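Local coordinates for ParB domain protein nuclease (Sulfolobus solfataricus, PDB 5K5D) that probably acts in archaeal DNA partition as a ParB-like segregation protein with a putative nuclease activity, at residues 5-10 against 90-95; 56-61 against 84-89; 96-101 against 117-122. The protein carries 4 engineered substitutions. All coordinates share one frame; numbering follows the deposited sequence.

Contact 1. Residues 5-10 against 90-95; sequences TELTYT and RDKAYE
Leu-7 lays one methyl, CD2, alongside the aliphatic chain of Lys-92, joining the N-terminal lead-in of the ParB-like N-terminal fold to the helix 90-99 that packs beside its mixed sheet. Residues 5-8 run as an extended arm into the edge strand 9-15, and the touching residues lie just ahead of that strand. The leucine and lysine side chains run past one another, pointing opposite ways. CD2 of Leu-7 is 3.5 Å from CD of Lys-92, with CG and CE of the lysine almost as near, so a single methyl rides over the middle of the chain. Lys-92 runs extended as far as CE and then bends at its last torsion (chi4 60°), which carries the ammonium group away from the leucine. That charged end is held by a salt bridge to Glu-89, three residues earlier in the loop before the helix, while Phe-84 packs against the same side chain. Leu-7 also touches Tyr-82 of strand 76-82, and therefore bridges the sheet and the helix. Thr-5, poorly ordered and exposed, extends the contact only loosely to the lysine tip, with its CB 4.1 Å from NZ of Lys-92.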
# COMPACT_ATOMS: atom_id res chain seq x y z
N THR B 5 14.79 15.58 -6.59
CA THR B 5 16.21 15.38 -6.35
C THR B 5 16.58 13.91 -6.48
O THR B 5 15.77 13.03 -6.19
CB THR B 5 16.61 15.85 -4.93
OG1 THR B 5 16.04 17.14 -4.68
CG2 THR B 5 18.13 15.93 -4.79
N GLU B 6 17.80 13.65 -6.94
CA GLU B 6 18.29 12.28 -7.07
C GLU B 6 18.76 11.73 -5.73
O GLU B 6 19.32 12.47 -4.92
CB GLU B 6 19.44 12.21 -8.08
CG GLU B 6 19.01 12.47 -9.51
CD GLU B 6 20.19 12.77 -10.40
OE1 GLU B 6 20.20 12.27 -11.55
OE2 GLU B 6 21.10 13.51 -9.97
N LEU B 7 18.52 10.45 -5.50
CA LEU B 7 18.92 9.81 -4.26
C LEU B 7 20.35 9.31 -4.34
O LEU B 7 20.72 8.61 -5.28
CB LEU B 7 17.98 8.66 -3.89
CG LEU B 7 16.52 9.05 -3.63
CD1 LEU B 7 15.74 7.85 -3.11
CD2 LEU B 7 16.45 10.21 -2.65
N THR B 8 21.16 9.68 -3.35
CA THR B 8 22.54 9.24 -3.26
C THR B 8 22.78 8.46 -1.97
O THR B 8 22.13 8.72 -0.95
CB THR B 8 23.51 10.42 -3.27
OG1 THR B 8 24.85 9.95 -3.09
CG2 THR B 8 23.17 11.38 -2.14
N TYR B 9 23.71 7.52 -2.01
CA TYR B 9 24.04 6.75 -0.83
C TYR B 9 25.45 6.20 -0.89
O TYR B 9 26.08 6.17 -1.95
CB TYR B 9 23.04 5.61 -0.62
CG TYR B 9 23.11 4.54 -1.69
CD1 TYR B 9 24.03 3.51 -1.59
CD2 TYR B 9 22.25 4.57 -2.78
CE1 TYR B 9 24.11 2.53 -2.57
CE2 TYR B 9 22.31 3.59 -3.75
CZ TYR B 9 23.24 2.57 -3.64
OH TYR B 9 23.31 1.59 -4.61
N THR B 10 25.94 5.75 0.26
CA THR B 10 27.24 5.12 0.33
C THR B 10 27.11 3.79 1.06
O THR B 10 26.19 3.60 1.87
CB THR B 10 28.27 6.04 1.03
OG1 THR B 10 27.75 6.46 2.29
CG2 THR B 10 28.53 7.27 0.18
N ARG B 90 10.66 12.72 4.54
CA ARG B 90 9.93 11.45 4.58
C ARG B 90 9.65 10.90 3.18
O ARG B 90 9.81 9.71 2.94
CB ARG B 90 8.61 11.62 5.32
CG ARG B 90 8.75 11.87 6.80
CD ARG B 90 9.05 10.60 7.58
NE ARG B 90 7.87 10.12 8.29
CZ ARG B 90 7.91 9.21 9.26
NH1 ARG B 90 9.07 8.68 9.61
NH2 ARG B 90 6.79 8.82 9.87
N ASP B 91 9.23 11.78 2.28
CA ASP B 91 8.86 11.36 0.93
C ASP B 91 9.92 10.46 0.32
O ASP B 91 9.60 9.51 -0.41
CB ASP B 91 8.56 12.56 0.02
CG ASP B 91 9.71 13.56 -0.03
OD1 ASP B 91 10.20 13.95 1.05
OD2 ASP B 91 10.11 13.96 -1.14
N LYS B 92 11.18 10.74 0.63
CA LYS B 92 12.29 9.93 0.13
C LYS B 92 12.33 8.54 0.77
O LYS B 92 12.59 7.55 0.09
CB LYS B 92 13.62 10.65 0.31
CG LYS B 92 13.83 11.82 -0.65
CD LYS B 92 15.16 12.50 -0.39
CE LYS B 92 15.50 13.48 -1.50
NZ LYS B 92 14.49 14.56 -1.63
N ALA B 93 12.06 8.47 2.07
CA ALA B 93 12.01 7.19 2.76
C ALA B 93 10.85 6.36 2.21
O ALA B 93 10.98 5.17 1.97
CB ALA B 93 11.86 7.39 4.26
N TYR B 94 9.71 7.03 2.02
CA TYR B 94 8.54 6.41 1.42
C TYR B 94 8.85 5.78 0.07
O TYR B 94 8.38 4.68 -0.23
CB TYR B 94 7.43 7.45 1.27
CG TYR B 94 6.88 7.94 2.59
CD1 TYR B 94 6.48 9.26 2.76
CD2 TYR B 94 6.76 7.07 3.67
CE1 TYR B 94 5.99 9.70 3.97
CE2 TYR B 94 6.26 7.50 4.88
CZ TYR B 94 5.88 8.82 5.02
OH TYR B 94 5.38 9.24 6.23
N GLU B 95 9.64 6.47 -0.74
CA GLU B 95 9.94 5.98 -2.09
C GLU B 95 10.84 4.76 -2.04
O GLU B 95 10.62 3.80 -2.79
CB GLU B 95 10.56 7.09 -2.94
CG GLU B 95 9.53 8.14 -3.35
CD GLU B 95 10.13 9.51 -3.59
OE1 GLU B 95 11.33 9.60 -3.93
OE2 GLU B 95 9.40 10.51 -3.42

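Contact 2. Residues 56-61 against 84-89; sequences NYVLID and FDSQQE
An Asx turn in the loop between strand 76-82 and helix 90-99 meets the edge strand 59-61 of the ParB-like N-terminal domain and the residues leading into it. Asp-85 forms the turn: its OD1 accepts from the backbone N of Gln-87 at 2.9 Å, on the anti side of the carboxylate and 22° out of its plane. The first torsion sets CG anti to the backbone N (chi1 -169°), which brings the carboxylate close to Asn-56. There ND2 of Asn-56 lies 3.4 Å from OD2 of Asp-85, with the amide and carboxylate planes nearly perpendicular at 87°. The backbone O of Asp-85 serves the same loop, accepting from N of Gln-88 and N of Glu-89. With an alanine here, the Gln-87 N-H would probably lose its side-chain acceptor, weakening the turn, and ND2 of Asn-56 would lose the carboxylate beside it.

Further along, Val-58 sets CG1 3.7 Å from OG of Ser-86, whose hydroxyl is hydrogen-bonded to Asp-54. Ile-60 and Phe-84 make the apolar pair, reaching for each other from facing sides next to helix 90-99, whose Leu-96 touches both. Ile-60 belongs to a classic beta bulge: it and Asp-61 both face Ile-52 of the neighbouring strand. Although the Phe-84 side chain starts out away from strand 59-61, its ring swings back, and CD1 of Ile-60 approaches it obliquely, 3.5 Å from CZ and 4.1 Å from CE1.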
# COMPACT_ATOMS: atom_id res chain seq x y z
N ASN B 56 21.19 9.63 9.43
CA ASN B 56 21.35 9.45 10.87
C ASN B 56 21.12 8.01 11.31
O ASN B 56 20.88 7.74 12.49
CB ASN B 56 20.37 10.36 11.63
CG ASN B 56 20.59 11.83 11.33
OD1 ASN B 56 21.72 12.29 11.22
ND2 ASN B 56 19.49 12.56 11.18
N TYR B 57 21.21 7.09 10.36
CA TYR B 57 21.16 5.66 10.67
C TYR B 57 19.79 5.24 11.16
O TYR B 57 19.66 4.29 11.94
CB TYR B 57 22.27 5.29 11.65
CG TYR B 57 23.65 5.62 11.11
CD1 TYR B 57 24.27 6.82 11.41
CD2 TYR B 57 24.30 4.73 10.26
CE1 TYR B 57 25.52 7.12 10.89
CE2 TYR B 57 25.55 5.03 9.74
CZ TYR B 57 26.15 6.22 10.06
OH TYR B 57 27.39 6.52 9.54
N VAL B 58 18.77 5.95 10.71
CA VAL B 58 17.39 5.53 10.91
C VAL B 58 17.07 4.47 9.86
O VAL B 58 17.19 4.71 8.66
CB VAL B 58 16.40 6.71 10.77
CG1 VAL B 58 14.97 6.21 10.79
CG2 VAL B 58 16.63 7.73 11.87
N LEU B 59 16.68 3.29 10.33
CA LEU B 59 16.34 2.17 9.46
C LEU B 59 15.12 2.53 8.62
O LEU B 59 14.08 2.94 9.14
CB LEU B 59 16.04 0.93 10.30
CG LEU B 59 16.58 -0.42 9.83
CD1 LEU B 59 15.51 -1.50 10.00
CD2 LEU B 59 17.05 -0.37 8.39
N ILE B 60 15.24 2.37 7.30
CA ILE B 60 14.13 2.67 6.41
C ILE B 60 13.49 1.38 5.94
O ILE B 60 12.28 1.22 6.00
CB ILE B 60 14.61 3.48 5.19
CG1 ILE B 60 15.04 4.88 5.62
CG2 ILE B 60 13.51 3.56 4.13
CD1 ILE B 60 15.55 5.73 4.48
N ASP B 61 14.34 0.47 5.49
CA ASP B 61 13.90 -0.83 5.00
C ASP B 61 14.79 -1.94 5.54
O ASP B 61 16.01 -1.86 5.48
CB ASP B 61 13.96 -0.85 3.48
CG ASP B 61 13.34 -2.10 2.90
OD1 ASP B 61 12.18 -2.39 3.25
OD2 ASP B 61 14.02 -2.79 2.11
N PHE B 84 20.15 11.74 3.18
CA PHE B 84 18.99 12.57 3.46
C PHE B 84 18.44 12.25 4.84
O PHE B 84 18.67 11.16 5.37
CB PHE B 84 17.91 12.39 2.39
CG PHE B 84 17.12 11.12 2.54
CD1 PHE B 84 17.54 9.94 1.95
CD2 PHE B 84 15.94 11.11 3.27
CE1 PHE B 84 16.82 8.78 2.08
CE2 PHE B 84 15.20 9.95 3.40
CZ PHE B 84 15.64 8.78 2.80
N ASP B 85 17.74 13.20 5.43
CA ASP B 85 17.15 13.03 6.74
C ASP B 85 15.71 12.58 6.57
O ASP B 85 14.85 13.35 6.14
CB ASP B 85 17.21 14.35 7.52
CG ASP B 85 16.88 14.18 8.98
OD1 ASP B 85 16.03 13.32 9.31
OD2 ASP B 85 17.46 14.91 9.81
N SER B 86 15.44 11.32 6.91
CA SER B 86 14.12 10.74 6.74
C SER B 86 13.07 11.45 7.58
O SER B 86 11.88 11.41 7.28
CB SER B 86 14.13 9.25 7.10
OG SER B 86 14.32 9.08 8.50
N GLN B 87 13.52 12.11 8.65
CA GLN B 87 12.61 12.83 9.54
C GLN B 87 12.19 14.17 8.95
O GLN B 87 11.27 14.81 9.45
CB GLN B 87 13.24 13.02 10.92
CG GLN B 87 13.48 11.73 11.68
CD GLN B 87 12.19 10.97 11.97
OE1 GLN B 87 12.04 9.81 11.58
NE2 GLN B 87 11.26 11.62 12.67
N GLN B 88 12.87 14.59 7.89
CA GLN B 88 12.53 15.84 7.21
C GLN B 88 12.07 15.58 5.79
O GLN B 88 11.11 16.20 5.32
CB GLN B 88 13.71 16.81 7.23
CG GLN B 88 14.09 17.29 8.62
CD GLN B 88 15.09 18.43 8.59
OE1 GLN B 88 14.73 19.58 8.37
NE2 GLN B 88 16.36 18.10 8.81
N GLU B 89 12.74 14.67 5.10
CA GLU B 89 12.35 14.28 3.75
C GLU B 89 11.70 12.90 3.72
O GLU B 89 12.12 12.01 2.98
CB GLU B 89 13.56 14.32 2.80
CG GLU B 89 14.07 15.72 2.48
CD GLU B 89 15.43 15.70 1.80
OE1 GLU B 89 16.45 15.50 2.49
OE2 GLU B 89 15.49 15.91 0.57

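Contact 3. Residues 96-101 against 117-122; sequences LIWTFN and QKIADR
This is a buried helix-helix contact near the centre of the chain, where the end of helix 90-99, which packs on the mixed sheet of the ParB-like N-terminal fold, meets the middle of the long helix 109-128. It is wholly apolar and rather sparse, resting on Ile-97, Trp-98 and Ile-119. Ile-119 points at the other helix and fits beside two consecutive residues: its CG1 is 4.2 Å from CB of Trp-98, and its CD1 is 4.5 Å from CG2 of Ile-97. The backbones are nearest at Trp-98 and Ile-119, with CA atoms 7.1 Å apart.

Trp-98 has CG anti to the backbone N (chi1 174°), which sends the indole outward to the side of helix 109-128 with CB beside the isoleucine, while CG1 of Ile-119 stands oblique to the ring. The ring also stacks with Phe-116, three residues before Ile-119 on helix 109-128. Its buried NE1 donates to the backbone O of Leu-180, at the end of helix 170-180, and Leu-180 also touches Ile-119. Trp-98 thus joins helix 90-99 to helices 109-128 and 170-180.

Helix 90-99 ends just past the contact, and Phe-100 is the first residue to leave helical geometry. Asn-101 folds back over this end. Its ND2 is hydrogen-bonded to OD1 of Asp-61 and also donates to the backbone O of Ile-97 at 2.7 Å and 162°, on a lone pair in the carbonyl plane.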
# COMPACT_ATOMS: atom_id res chain seq x y z
N LEU B 96 11.82 4.79 -1.15
CA LEU B 96 12.71 3.65 -0.96
C LEU B 96 11.95 2.41 -0.52
O LEU B 96 12.15 1.32 -1.06
CB LEU B 96 13.81 3.99 0.04
CG LEU B 96 14.83 4.99 -0.49
CD1 LEU B 96 15.86 5.35 0.57
CD2 LEU B 96 15.50 4.42 -1.74
N ILE B 97 11.06 2.56 0.45
CA ILE B 97 10.29 1.44 0.96
C ILE B 97 9.45 0.81 -0.15
O ILE B 97 9.26 -0.41 -0.18
CB ILE B 97 9.37 1.84 2.12
CG1 ILE B 97 10.19 2.20 3.37
CG2 ILE B 97 8.39 0.71 2.45
CD1 ILE B 97 9.37 2.85 4.47
N TRP B 98 8.94 1.64 -1.05
CA TRP B 98 8.15 1.13 -2.16
C TRP B 98 9.03 0.46 -3.20
O TRP B 98 8.67 -0.58 -3.76
CB TRP B 98 7.34 2.25 -2.82
CG TRP B 98 6.61 1.78 -4.05
CD1 TRP B 98 6.83 2.18 -5.33
CD2 TRP B 98 5.56 0.82 -4.10
NE1 TRP B 98 5.97 1.54 -6.18
CE2 TRP B 98 5.18 0.69 -5.45
CE3 TRP B 98 4.89 0.06 -3.14
CZ2 TRP B 98 4.16 -0.17 -5.86
CZ3 TRP B 98 3.89 -0.80 -3.55
CH2 TRP B 98 3.53 -0.91 -4.90
N THR B 99 10.17 1.07 -3.47
CA THR B 99 11.10 0.53 -4.44
C THR B 99 11.56 -0.86 -4.05
O THR B 99 11.64 -1.75 -4.90
CB THR B 99 12.33 1.43 -4.63
OG1 THR B 99 11.95 2.61 -5.35
CG2 THR B 99 13.40 0.69 -5.41
N PHE B 100 11.83 -1.05 -2.77
CA PHE B 100 12.38 -2.32 -2.30
C PHE B 100 11.32 -3.32 -1.85
O PHE B 100 11.67 -4.39 -1.34
CB PHE B 100 13.41 -2.10 -1.20
CG PHE B 100 14.67 -1.46 -1.69
CD1 PHE B 100 15.00 -0.16 -1.35
CD2 PHE B 100 15.53 -2.17 -2.53
CE1 PHE B 100 16.16 0.43 -1.83
CE2 PHE B 100 16.69 -1.59 -3.01
CZ PHE B 100 17.01 -0.29 -2.66
N ASN B 101 10.05 -3.00 -2.04
CA ASN B 101 8.99 -3.90 -1.60
C ASN B 101 7.87 -4.15 -2.61
O ASN B 101 7.32 -5.25 -2.67
CB ASN B 101 8.42 -3.45 -0.26
CG ASN B 101 9.41 -3.61 0.88
OD1 ASN B 101 9.53 -4.69 1.46
ND2 ASN B 101 10.12 -2.53 1.19
N GLN B 117 -1.10 1.78 -1.53
CA GLN B 117 -1.98 2.82 -1.00
C GLN B 117 -1.35 3.56 0.17
O GLN B 117 -1.42 4.79 0.23
CB GLN B 117 -3.33 2.24 -0.59
CG GLN B 117 -4.24 3.25 0.08
CD GLN B 117 -5.55 2.66 0.54
OE1 GLN B 117 -6.02 1.66 0.01
NE2 GLN B 117 -6.17 3.29 1.54
N LYS B 118 -0.74 2.82 1.10
CA LYS B 118 -0.12 3.44 2.26
C LYS B 118 0.93 4.44 1.81
O LYS B 118 1.05 5.52 2.38
CB LYS B 118 0.54 2.39 3.16
CG LYS B 118 -0.41 1.65 4.07
CD LYS B 118 0.35 0.69 4.95
CE LYS B 118 -0.58 -0.29 5.65
NZ LYS B 118 0.18 -1.28 6.46
N ILE B 119 1.67 4.07 0.78
CA ILE B 119 2.68 4.94 0.21
C ILE B 119 2.05 6.15 -0.48
O ILE B 119 2.36 7.29 -0.15
CB ILE B 119 3.60 4.18 -0.77
CG1 ILE B 119 4.38 3.09 -0.02
CG2 ILE B 119 4.56 5.13 -1.45
CD1 ILE B 119 5.32 3.62 1.06
N ALA B 120 1.14 5.90 -1.43
CA ALA B 120 0.55 6.98 -2.22
C ALA B 120 -0.16 8.02 -1.35
O ALA B 120 -0.10 9.22 -1.64
CB ALA B 120 -0.39 6.42 -3.28
N ASP B 121 -0.82 7.56 -0.30
CA ASP B 121 -1.46 8.42 0.68
C ASP B 121 -0.45 9.33 1.38
O ASP B 121 -0.75 10.50 1.65
CB ASP B 121 -2.20 7.59 1.74
CG ASP B 121 -3.53 7.05 1.24
OD1 ASP B 121 -3.77 7.05 0.02
OD2 ASP B 121 -4.34 6.61 2.09
N ARG B 122 0.73 8.80 1.69
CA ARG B 122 1.77 9.58 2.34
C ARG B 122 2.28 10.66 1.40
O ARG B 122 2.39 11.83 1.77
CB ARG B 122 2.95 8.71 2.77
CG ARG B 122 2.62 7.53 3.66
CD ARG B 122 1.86 7.94 4.91
NE ARG B 122 2.08 7.00 6.01
CZ ARG B 122 1.44 5.85 6.15
NH1 ARG B 122 0.53 5.47 5.26
NH2 ARG B 122 1.72 5.07 7.19

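From the N terminus, residues 5-10 lead into edge strand 9-15, and contact 1 closes a long loop when helix 90-99 returns to them. Contact 2 lies within that loop, joining the opposite edge strand, 59-61, to the linker just before the helix. Contact 3 follows in series, opening on the later part of the same helix and closing on helix 109-128. Helix 90-99 is thus common ground: Lys-92 of contact 1 packs on Phe-84 of contact 2, and Tyr-94 O lies 3.5 Å from Ile-119 CD1 of contact 3. Asp-61 OD1 and Asn-101 ND2, 2.9 Å apart in a probable hydrogen bond, tie contact 2 to contact 3.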